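Long-range contacts in thermotoga maritima TmcAL (Thermotoga maritima, PDB 5Y0S), which is a member of the HIGH nucleotidyl transferase family in the HUP clan, with a Rossmann-like alpha/beta core: residues A[13-18]-A[204-209]; A[84-89]-A[173-178]; A[98-103]-A[187-192]. All blocks are in the same frame, centred on the assembly; numbering follows the deposited sequence.

Interaction 1: A[13-18]-A[204-209]; sequences FHNGHL and RGRFSS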
loop_
_atom_site.group_PDB
_atom_site.type_symbol
_atom_site.label_atom_id
_atom_site.label_comp_id
_atom_site.label_asym_id
_atom_site.label_seq_id
_atom_site.Cartn_x
_atom_site.Cartn_y
_atom_site.Cartn_z
ATOM N N PHE A 13 18.651 -4.370 22.635
ATOM C CA PHE A 13 19.147 -5.136 23.777
ATOM C C PHE A 13 19.876 -4.166 24.701
ATOM O O PHE A 13 20.913 -3.613 24.327
ATOM C CB PHE A 13 20.093 -6.250 23.319
ATOM C CG PHE A 13 20.424 -7.255 24.393
ATOM C CD1 PHE A 13 21.189 -6.899 25.488
ATOM C CD2 PHE A 13 19.959 -8.561 24.305
ATOM C CE1 PHE A 13 21.485 -7.825 26.494
ATOM C CE2 PHE A 13 20.259 -9.489 25.307
ATOM C CZ PHE A 13 21.016 -9.115 26.397
ATOM N N HIS A 14 19.370 -3.993 25.922
ATOM C CA HIS A 14 19.980 -3.029 26.828
ATOM C C HIS A 14 20.494 -3.722 28.085
ATOM O O HIS A 14 20.404 -4.943 28.211
ATOM C CB HIS A 14 19.003 -1.892 27.189
ATOM C CG HIS A 14 17.659 -2.346 27.687
ATOM N ND1 HIS A 14 17.503 -3.234 28.732
ATOM C CD2 HIS A 14 16.406 -1.993 27.310
ATOM C CE1 HIS A 14 16.215 -3.423 28.961
ATOM N NE2 HIS A 14 15.526 -2.683 28.108
ATOM N N ASN A 15 21.049 -2.922 28.988
ATOM C CA ASN A 15 21.633 -3.407 30.240
ATOM C C ASN A 15 20.636 -4.208 31.085
ATOM O O ASN A 15 21.000 -5.212 31.703
ATOM C CB ASN A 15 22.171 -2.224 31.050
ATOM C CG ASN A 15 23.363 -1.564 30.388
ATOM O OD1 ASN A 15 24.022 -2.169 29.537
ATOM N ND2 ASN A 15 23.657 -0.322 30.779
ATOM N N GLY A 16 19.382 -3.755 31.106
ATOM C CA GLY A 16 18.327 -4.463 31.804
ATOM C C GLY A 16 18.152 -5.861 31.236
ATOM O O GLY A 16 17.946 -6.816 31.970
ATOM N N HIS A 17 18.250 -5.996 29.922
ATOM C CA HIS A 17 18.149 -7.314 29.297
ATOM C C HIS A 17 19.322 -8.238 29.666
ATOM O O HIS A 17 19.141 -9.441 29.796
ATOM C CB HIS A 17 18.087 -7.187 27.778
ATOM C CG HIS A 17 16.841 -6.534 27.274
ATOM N ND1 HIS A 17 16.865 -5.487 26.376
ATOM C CD2 HIS A 17 15.534 -6.789 27.525
ATOM C CE1 HIS A 17 15.624 -5.109 26.113
ATOM N NE2 HIS A 17 14.798 -5.885 26.793
ATOM N N LEU A 18 20.525 -7.683 29.791
ATOM C CA LEU A 18 21.685 -8.504 30.117
ATOM C C LEU A 18 21.562 -9.032 31.564
ATOM O O LEU A 18 21.722 -10.225 31.824
ATOM C CB LEU A 18 22.975 -7.705 29.946
ATOM C CG LEU A 18 24.227 -8.451 30.425
ATOM C CD1 LEU A 18 24.368 -9.773 29.672
ATOM C CD2 LEU A 18 25.474 -7.600 30.263
ATOM N N ARG A 204 16.149 7.410 32.832
ATOM C CA ARG A 204 16.988 7.382 34.023
ATOM C C ARG A 204 18.069 6.325 33.867
ATOM O O ARG A 204 17.790 5.135 34.004
ATOM C CB ARG A 204 16.161 7.075 35.277
ATOM C CG ARG A 204 14.931 7.936 35.464
ATOM C CD ARG A 204 13.664 7.192 35.075
ATOM N NE ARG A 204 12.477 8.014 35.302
ATOM C CZ ARG A 204 11.565 8.296 34.375
ATOM N NH1 ARG A 204 11.691 7.810 33.151
ATOM N NH2 ARG A 204 10.521 9.057 34.674
ATOM N N GLY A 205 19.298 6.770 33.610
ATOM C CA GLY A 205 20.481 5.929 33.716
ATOM C C GLY A 205 20.361 4.546 33.106
ATOM O O GLY A 205 19.978 4.353 31.951
ATOM N N ARG A 206 20.725 3.571 33.925
ATOM C CA ARG A 206 20.269 2.206 33.766
ATOM C C ARG A 206 19.462 1.899 35.037
ATOM O O ARG A 206 19.833 2.344 36.125
ATOM C CB ARG A 206 21.448 1.245 33.574
ATOM C CG ARG A 206 22.454 1.246 34.725
ATOM C CD ARG A 206 23.226 -0.066 34.803
ATOM N NE ARG A 206 23.979 -0.183 36.048
ATOM C CZ ARG A 206 25.259 0.151 36.179
ATOM N NH1 ARG A 206 25.932 0.616 35.136
ATOM N NH2 ARG A 206 25.866 0.016 37.351
ATOM N N PHE A 207 18.355 1.173 34.910
ATOM C CA PHE A 207 17.928 0.612 33.642
ATOM C C PHE A 207 16.788 1.412 33.013
ATOM O O PHE A 207 15.641 1.325 33.453
ATOM C CB PHE A 207 17.470 -0.842 33.830
ATOM C CG PHE A 207 18.472 -1.728 34.537
ATOM C CD1 PHE A 207 19.822 -1.678 34.221
ATOM C CD2 PHE A 207 18.056 -2.625 35.511
ATOM C CE1 PHE A 207 20.735 -2.502 34.866
ATOM C CE2 PHE A 207 18.969 -3.447 36.155
ATOM C CZ PHE A 207 20.306 -3.382 35.833
ATOM N N SER A 208 17.092 2.154 31.955
ATOM C CA SER A 208 16.041 2.793 31.172
ATOM C C SER A 208 15.278 1.747 30.378
ATOM O O SER A 208 15.836 0.712 30.008
ATOM C CB SER A 208 16.617 3.842 30.221
ATOM O OG SER A 208 16.955 5.016 30.924
ATOM N N SER A 209 14.009 2.029 30.105
ATOM C CA SER A 209 13.194 1.144 29.294
ATOM C C SER A 209 13.674 1.184 27.848
ATOM O O SER A 209 14.352 2.137 27.445
ATOM C CB SER A 209 11.729 1.550 29.374
ATOM O OG SER A 209 11.538 2.785 28.707
HETATM O O HOH W 1 18.271 -0.587 30.536
#
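Phe207 holds CG beside its backbone N and anti to the carbonyl carbon (chi1 -52°), which lays the ring over Gly16. His14 places CG between its backbone N and carbonyl carbon (chi1 52°), which brings the ring alongside the carbonyl of Ser208. The Phe207 contact is a CH-pi interaction. Gly16 CA sits 4.0 Å from the centroid of the Phe207 ring, 17° off the normal. Asn15 extends this contact, with its CB 4.0 Å from Phe207 CD1. The Asn15 and Arg206 side chains cross at about a right angle, with Asn15 ND2 3.9 Å from Arg206 CB; the Arg206 side chain is poorly ordered. Ser208 O lies over the rim of the His14 ring, 3.9 Å from CD2. A water receives a weak bond from Gly16 N and donates to Ser208 O at 2.8 Å. The other face of the His14 ring carries His17 ND1 above its centre. That ND1 accepts from His14 N at 3.0 Å, in the plane of the His17 ring, which helps to fix the rotation of that ring. Residues 14-17 (HNGH) form the HIGH motif of this family. A cis peptide precedes Phe207, and Tyr19 also meets its ring. The motif opens helix 15-28, which follows strand 3-8, while the 204-209 loop leads into helix 210-218, whose Ala210 and Ile213 also pack on His14.

Interaction 2: A[84-89]-A[173-178]; sequences FGAVCV and VEYIHS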
loop_
_atom_site.group_PDB
_atom_site.type_symbol
_atom_site.label_atom_id
_atom_site.label_comp_id
_atom_site.label_asym_id
_atom_site.label_seq_id
_atom_site.Cartn_x
_atom_site.Cartn_y
_atom_site.Cartn_z
ATOM N N PHE A 84 0.978 -17.551 23.043
ATOM C CA PHE A 84 0.653 -18.865 22.494
ATOM C C PHE A 84 1.715 -19.291 21.498
ATOM O O PHE A 84 2.252 -20.396 21.580
ATOM C CB PHE A 84 -0.706 -18.855 21.816
ATOM C CG PHE A 84 -1.113 -20.190 21.257
ATOM C CD1 PHE A 84 -1.423 -21.249 22.102
ATOM C CD2 PHE A 84 -1.234 -20.375 19.890
ATOM C CE1 PHE A 84 -1.828 -22.466 21.600
ATOM C CE2 PHE A 84 -1.642 -21.603 19.378
ATOM C CZ PHE A 84 -1.930 -22.649 20.236
ATOM N N GLY A 85 2.006 -18.403 20.551
ATOM C CA GLY A 85 3.030 -18.677 19.562
ATOM C C GLY A 85 4.382 -18.967 20.184
ATOM O O GLY A 85 5.087 -19.897 19.784
ATOM N N ALA A 86 4.755 -18.160 21.169
ATOM C CA ALA A 86 6.092 -18.254 21.742
ATOM C C ALA A 86 6.293 -19.584 22.470
ATOM O O ALA A 86 7.344 -20.235 22.333
ATOM C CB ALA A 86 6.351 -17.047 22.696
ATOM N N VAL A 87 5.284 -19.988 23.235
ATOM C CA VAL A 87 5.340 -21.224 24.009
ATOM C C VAL A 87 5.263 -22.420 23.048
ATOM O O VAL A 87 5.933 -23.438 23.252
ATOM C CB VAL A 87 4.206 -21.279 25.080
ATOM C CG1 VAL A 87 4.064 -22.658 25.686
ATOM C CG2 VAL A 87 4.442 -20.247 26.178
ATOM N N CYS A 88 4.485 -22.289 21.977
ATOM C CA CYS A 88 4.438 -23.360 20.976
ATOM C C CYS A 88 5.828 -23.557 20.336
ATOM O O CYS A 88 6.262 -24.687 20.134
ATOM C CB CYS A 88 3.410 -23.068 19.888
ATOM S SG CYS A 88 1.657 -23.375 20.281
ATOM N N VAL A 89 6.526 -22.467 20.030
ATOM C CA VAL A 89 7.824 -22.595 19.378
ATOM C C VAL A 89 8.806 -23.258 20.344
ATOM O O VAL A 89 9.487 -24.223 19.988
ATOM C CB VAL A 89 8.421 -21.238 18.907
ATOM C CG1 VAL A 89 9.855 -21.454 18.442
ATOM C CG2 VAL A 89 7.589 -20.615 17.774
ATOM N N VAL A 173 0.894 -15.060 32.824
ATOM C CA VAL A 173 -0.262 -15.935 32.945
ATOM C C VAL A 173 -0.574 -16.605 31.606
ATOM O O VAL A 173 -0.903 -17.788 31.563
ATOM C CB VAL A 173 -1.503 -15.152 33.458
ATOM C CG1 VAL A 173 -2.780 -15.946 33.226
ATOM C CG2 VAL A 173 -1.332 -14.834 34.927
ATOM N N GLU A 174 -0.456 -15.844 30.521
ATOM C CA GLU A 174 -0.751 -16.374 29.200
ATOM C C GLU A 174 0.290 -17.414 28.747
ATOM O O GLU A 174 -0.085 -18.382 28.081
ATOM C CB GLU A 174 -0.858 -15.237 28.181
ATOM C CG GLU A 174 -1.968 -14.228 28.513
ATOM C CD GLU A 174 -3.355 -14.667 28.046
ATOM O OE1 GLU A 174 -3.605 -15.879 27.907
ATOM O OE2 GLU A 174 -4.203 -13.781 27.818
ATOM N N TYR A 175 1.572 -17.229 29.093
ATOM C CA TYR A 175 2.581 -18.269 28.818
ATOM C C TYR A 175 2.159 -19.587 29.457
ATOM O O TYR A 175 2.186 -20.646 28.818
ATOM C CB TYR A 175 3.975 -17.911 29.356
ATOM C CG TYR A 175 4.688 -16.746 28.709
ATOM C CD1 TYR A 175 4.671 -16.555 27.338
ATOM C CD2 TYR A 175 5.402 -15.834 29.491
ATOM C CE1 TYR A 175 5.334 -15.484 26.754
ATOM C CE2 TYR A 175 6.068 -14.755 28.917
ATOM C CZ TYR A 175 6.033 -14.588 27.557
ATOM O OH TYR A 175 6.685 -13.518 26.994
ATOM N N ILE A 176 1.775 -19.511 30.733
ATOM C CA ILE A 176 1.437 -20.706 31.487
ATOM C C ILE A 176 0.134 -21.334 30.974
ATOM O O ILE A 176 0.055 -22.548 30.794
ATOM C CB ILE A 176 1.319 -20.406 32.971
ATOM C CG1 ILE A 176 2.666 -19.885 33.513
ATOM C CG2 ILE A 176 0.894 -21.662 33.731
ATOM C CD1 ILE A 176 2.547 -19.334 34.919
ATOM N N HIS A 177 -0.879 -20.503 30.741
ATOM C CA HIS A 177 -2.128 -20.960 30.139
ATOM C C HIS A 177 -1.870 -21.699 28.810
ATOM O O HIS A 177 -2.395 -22.796 28.575
ATOM C CB HIS A 177 -3.051 -19.760 29.918
ATOM C CG HIS A 177 -4.401 -20.114 29.368
ATOM N ND1 HIS A 177 -5.219 -19.186 28.756
ATOM C CD2 HIS A 177 -5.083 -21.287 29.353
ATOM C CE1 HIS A 177 -6.344 -19.772 28.384
ATOM N NE2 HIS A 177 -6.288 -21.044 28.737
ATOM N N SER A 178 -1.048 -21.092 27.955
ATOM C CA SER A 178 -0.656 -21.689 26.677
ATOM C C SER A 178 0.031 -23.048 26.855
ATOM O O SER A 178 -0.288 -24.018 26.154
ATOM C CB SER A 178 0.256 -20.731 25.899
ATOM O OG SER A 178 -0.490 -19.610 25.419
#
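Helices 79-92 and 167-182 belong to the helical layer on one side of the parallel part of the sheet, the Rossmann-like core, and each precedes one of its strands. Here the two helices pack directly on each other. Their local axes come within 8.7 Å and cross at -52°. Contact is made by Phe84, Ala86 and Val87 from one helix and by Tyr175 and Ser178 from the other, all of them buried. Val87 carries the apolar contact. Its CG2 branch, anti to the carbonyl carbon, reaches over to the other helix and lies 3.5 Å from Tyr175 O. The same methyl is 3.9 Å from Tyr175 CD1, so it touches both the backbone and the ring of that residue. Ala86 CB adds a looser contact at 4.5 Å from Tyr175 CE1. One turn further along helix 167-182, Val87 CB meets Ser178 CB at 4.1 Å. The CA atoms of Phe84 and Ser178 approach closely here, consistent with the small serine side chain. The Ser178 hydroxyl faces Phe84, with OG 3.2 Å from Phe84 CA. The OG also lies at the edge of the Phe84 ring, near its plane, while Cys88 SG sits over one face of that ring. Lys181 and Ile182 continue the packing on Phe84 along the partner helix. The Glu174 carboxylate makes a salt bridge with Arg143. The buried hydroxyl of Ser178 is satisfied within its own helix. With OG beside its backbone N (chi1 -71°), it turns back and donates to Glu174 O at 3.0 Å. Glu174 O also accepts from Ser178 N at 2.9 Å, and the two donors arrive from opposite faces of the carbonyl plane.

Interaction 3: A[98-103]-A[187-192]; sequences DVVFGS and RFHTIK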
loop_
_atom_site.group_PDB
_atom_site.type_symbol
_atom_site.label_atom_id
_atom_site.label_comp_id
_atom_site.label_asym_id
_atom_site.label_seq_id
_atom_site.Cartn_x
_atom_site.Cartn_y
_atom_site.Cartn_z
ATOM N N ASP A 98 12.939 -25.521 30.755
ATOM C CA ASP A 98 12.645 -24.441 31.681
ATOM C C ASP A 98 12.501 -23.135 30.935
ATOM O O ASP A 98 13.250 -22.869 29.998
ATOM C CB ASP A 98 13.741 -24.281 32.729
ATOM C CG ASP A 98 13.912 -25.503 33.599
ATOM O OD1 ASP A 98 14.651 -26.434 33.200
ATOM O OD2 ASP A 98 13.334 -25.511 34.705
ATOM N N VAL A 99 11.547 -22.322 31.372
ATOM C CA VAL A 99 11.401 -20.970 30.878
ATOM C C VAL A 99 11.360 -19.969 32.045
ATOM O O VAL A 99 10.655 -20.171 33.046
ATOM C CB VAL A 99 10.129 -20.842 29.984
ATOM C CG1 VAL A 99 9.748 -19.386 29.756
ATOM C CG2 VAL A 99 10.347 -21.570 28.656
ATOM N N VAL A 100 12.154 -18.912 31.931
ATOM C CA VAL A 100 12.156 -17.829 32.920
ATOM C C VAL A 100 11.564 -16.580 32.281
ATOM O O VAL A 100 11.969 -16.202 31.185
ATOM C CB VAL A 100 13.582 -17.530 33.420
ATOM C CG1 VAL A 100 13.617 -16.293 34.311
ATOM C CG2 VAL A 100 14.162 -18.741 34.135
ATOM N N PHE A 101 10.604 -15.935 32.934
ATOM C CA PHE A 101 10.134 -14.661 32.403
ATOM C C PHE A 101 10.157 -13.583 33.500
ATOM O O PHE A 101 10.041 -13.893 34.690
ATOM C CB PHE A 101 8.727 -14.812 31.773
ATOM C CG PHE A 101 7.668 -15.321 32.722
ATOM C CD1 PHE A 101 7.296 -16.663 32.719
ATOM C CD2 PHE A 101 7.026 -14.457 33.586
ATOM C CE1 PHE A 101 6.314 -17.127 33.578
ATOM C CE2 PHE A 101 6.039 -14.913 34.453
ATOM C CZ PHE A 101 5.689 -16.255 34.450
ATOM N N GLY A 102 10.352 -12.326 33.101
ATOM C CA GLY A 102 10.335 -11.222 34.046
ATOM C C GLY A 102 8.912 -10.978 34.539
ATOM O O GLY A 102 7.949 -11.231 33.811
ATOM N N SER A 103 8.786 -10.481 35.768
ATOM C CA SER A 103 7.501 -10.417 36.456
ATOM C C SER A 103 7.461 -9.282 37.487
ATOM O O SER A 103 8.467 -9.008 38.141
ATOM C CB SER A 103 7.254 -11.772 37.127
ATOM O OG SER A 103 6.215 -11.732 38.068
ATOM N N ARG A 187 8.887 -26.250 32.763
ATOM C CA ARG A 187 8.791 -25.636 34.084
ATOM C C ARG A 187 8.984 -24.139 33.925
ATOM O O ARG A 187 9.985 -23.695 33.342
ATOM C CB ARG A 187 9.837 -26.204 35.049
ATOM C CG ARG A 187 9.691 -27.692 35.303
ATOM C CD ARG A 187 10.881 -28.229 36.113
ATOM N NE ARG A 187 12.156 -28.091 35.408
ATOM C CZ ARG A 187 12.861 -29.114 34.945
ATOM N NH1 ARG A 187 12.413 -30.347 35.107
ATOM N NH2 ARG A 187 14.021 -28.908 34.334
ATOM N N PHE A 188 8.032 -23.371 34.444
ATOM C CA PHE A 188 8.060 -21.908 34.346
ATOM C C PHE A 188 8.537 -21.251 35.634
ATOM O O PHE A 188 8.193 -21.692 36.730
ATOM C CB PHE A 188 6.672 -21.376 33.962
ATOM C CG PHE A 188 6.330 -21.595 32.519
ATOM C CD1 PHE A 188 5.718 -22.771 32.107
ATOM C CD2 PHE A 188 6.636 -20.628 31.568
ATOM C CE1 PHE A 188 5.421 -22.978 30.769
ATOM C CE2 PHE A 188 6.329 -20.820 30.227
ATOM C CZ PHE A 188 5.728 -21.998 29.824
ATOM N N HIS A 189 9.349 -20.206 35.494
ATOM C CA HIS A 189 9.910 -19.496 36.644
ATOM C C HIS A 189 9.765 -17.993 36.424
ATOM O O HIS A 189 9.799 -17.535 35.283
ATOM C CB HIS A 189 11.397 -19.811 36.857
ATOM C CG HIS A 189 11.766 -21.253 36.693
ATOM N ND1 HIS A 189 12.219 -22.027 37.741
ATOM C CD2 HIS A 189 11.799 -22.049 35.597
ATOM C CE1 HIS A 189 12.490 -23.243 37.301
ATOM N NE2 HIS A 189 12.237 -23.284 36.006
ATOM N N THR A 190 9.618 -17.228 37.507
ATOM C CA THR A 190 9.631 -15.780 37.414
ATOM C C THR A 190 10.917 -15.252 38.034
ATOM O O THR A 190 11.509 -15.883 38.920
ATOM C CB THR A 190 8.417 -15.082 38.138
ATOM O OG1 THR A 190 8.560 -15.188 39.564
ATOM C CG2 THR A 190 7.101 -15.673 37.736
ATOM N N ILE A 191 11.357 -14.101 37.542
ATOM C CA ILE A 191 12.309 -13.277 38.254
ATOM C C ILE A 191 11.711 -11.879 38.303
ATOM O O ILE A 191 10.908 -11.507 37.438
ATOM C CB ILE A 191 13.698 -13.265 37.587
ATOM C CG1 ILE A 191 13.581 -12.807 36.126
ATOM C CG2 ILE A 191 14.318 -14.644 37.675
ATOM C CD1 ILE A 191 14.934 -12.639 35.405
ATOM N N LYS A 192 12.077 -11.118 39.323
ATOM C CA LYS A 192 11.510 -9.795 39.515
ATOM C C LYS A 192 12.120 -8.831 38.504
ATOM O O LYS A 192 13.352 -8.694 38.416
ATOM C CB LYS A 192 11.754 -9.306 40.954
ATOM C CG LYS A 192 11.265 -7.891 41.258
ATOM C CD LYS A 192 9.813 -7.894 41.705
ATOM C CE LYS A 192 9.352 -6.521 42.176
ATOM N NZ LYS A 192 9.057 -5.619 41.030
#
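Asp98 and Arg187 meet side-on, with the carboxylate and guanidinium planes 43° apart. Arg187 NH2 donates to Asp98 OD1 at 2.8 Å, on the syn side. Arg187 NE donates to Asp98 OD2 at 2.9 Å, arriving from above the carboxylate plane but nearly in the guanidinium plane. The salt bridge therefore uses one nitrogen for each oxygen. His189 comes to the same OD2 from another direction. Its NE2 donates at 2.8 Å to the anti lone pair of Asp98 OD2, and the ring is turned 38° from the carboxylate. These three bonds fix the rotation of the buried carboxylate and probably favour its negative charge. On the same face, Val100 and Ile191 cross at about a right angle, with Val100 CG1 3.8 Å from Ile191 CG2.

The other face, with Val99, Phe101, Phe188 and Thr190, is mostly apolar. Val99 and Phe188 run side by side, and Val99 CG1 is 3.7 Å from Phe188 CE2. Phe101 lies crosswise to Phe188, with CE1 4.0 Å from Phe188 CD2. Its CG sits between the backbone N and the carbonyl carbon (chi1 58°), which swings the ring over its partner strand. There His189 O lies over one face of the ring, toward its rim, and Phe101 CE2 touches Thr190 CG2 at 3.5 Å. The strands are in parallel register from Asp98-Arg187 to Ser103-Lys192; five backbone bonds join them, and that from Ser103 N to Ile191 O is weak. Helix 15-28 covers Val100 and Asp98. Helix 108-120 packs on Phe101 and helix 167-182 on Phe188. Adjacent parallel strands linked through helices, with helices on both faces, are characteristic of the Rossmann-like core of the HUP clan.

In the fold
From the N terminus, strand 3-8 leads to the HIGH motif, where interaction 1 closes the widest loop, joining the start of helix 15-28 to the segment before helix 210-218. Interactions 2 and 3 are both nested inside that loop. They cross each other: helix 79-92 runs on to strand 98-103, and helix 167-182 runs on to strand 187-192. Interaction 2 therefore pairs the helices and interaction 3 the strands that follow them. The two touch between helix layer and sheet, where Tyr175 packs on Phe101 and Phe188, and Val87 on Phe188. Interaction 1 stands apart, its nearest atoms about 7 Å from interaction 3.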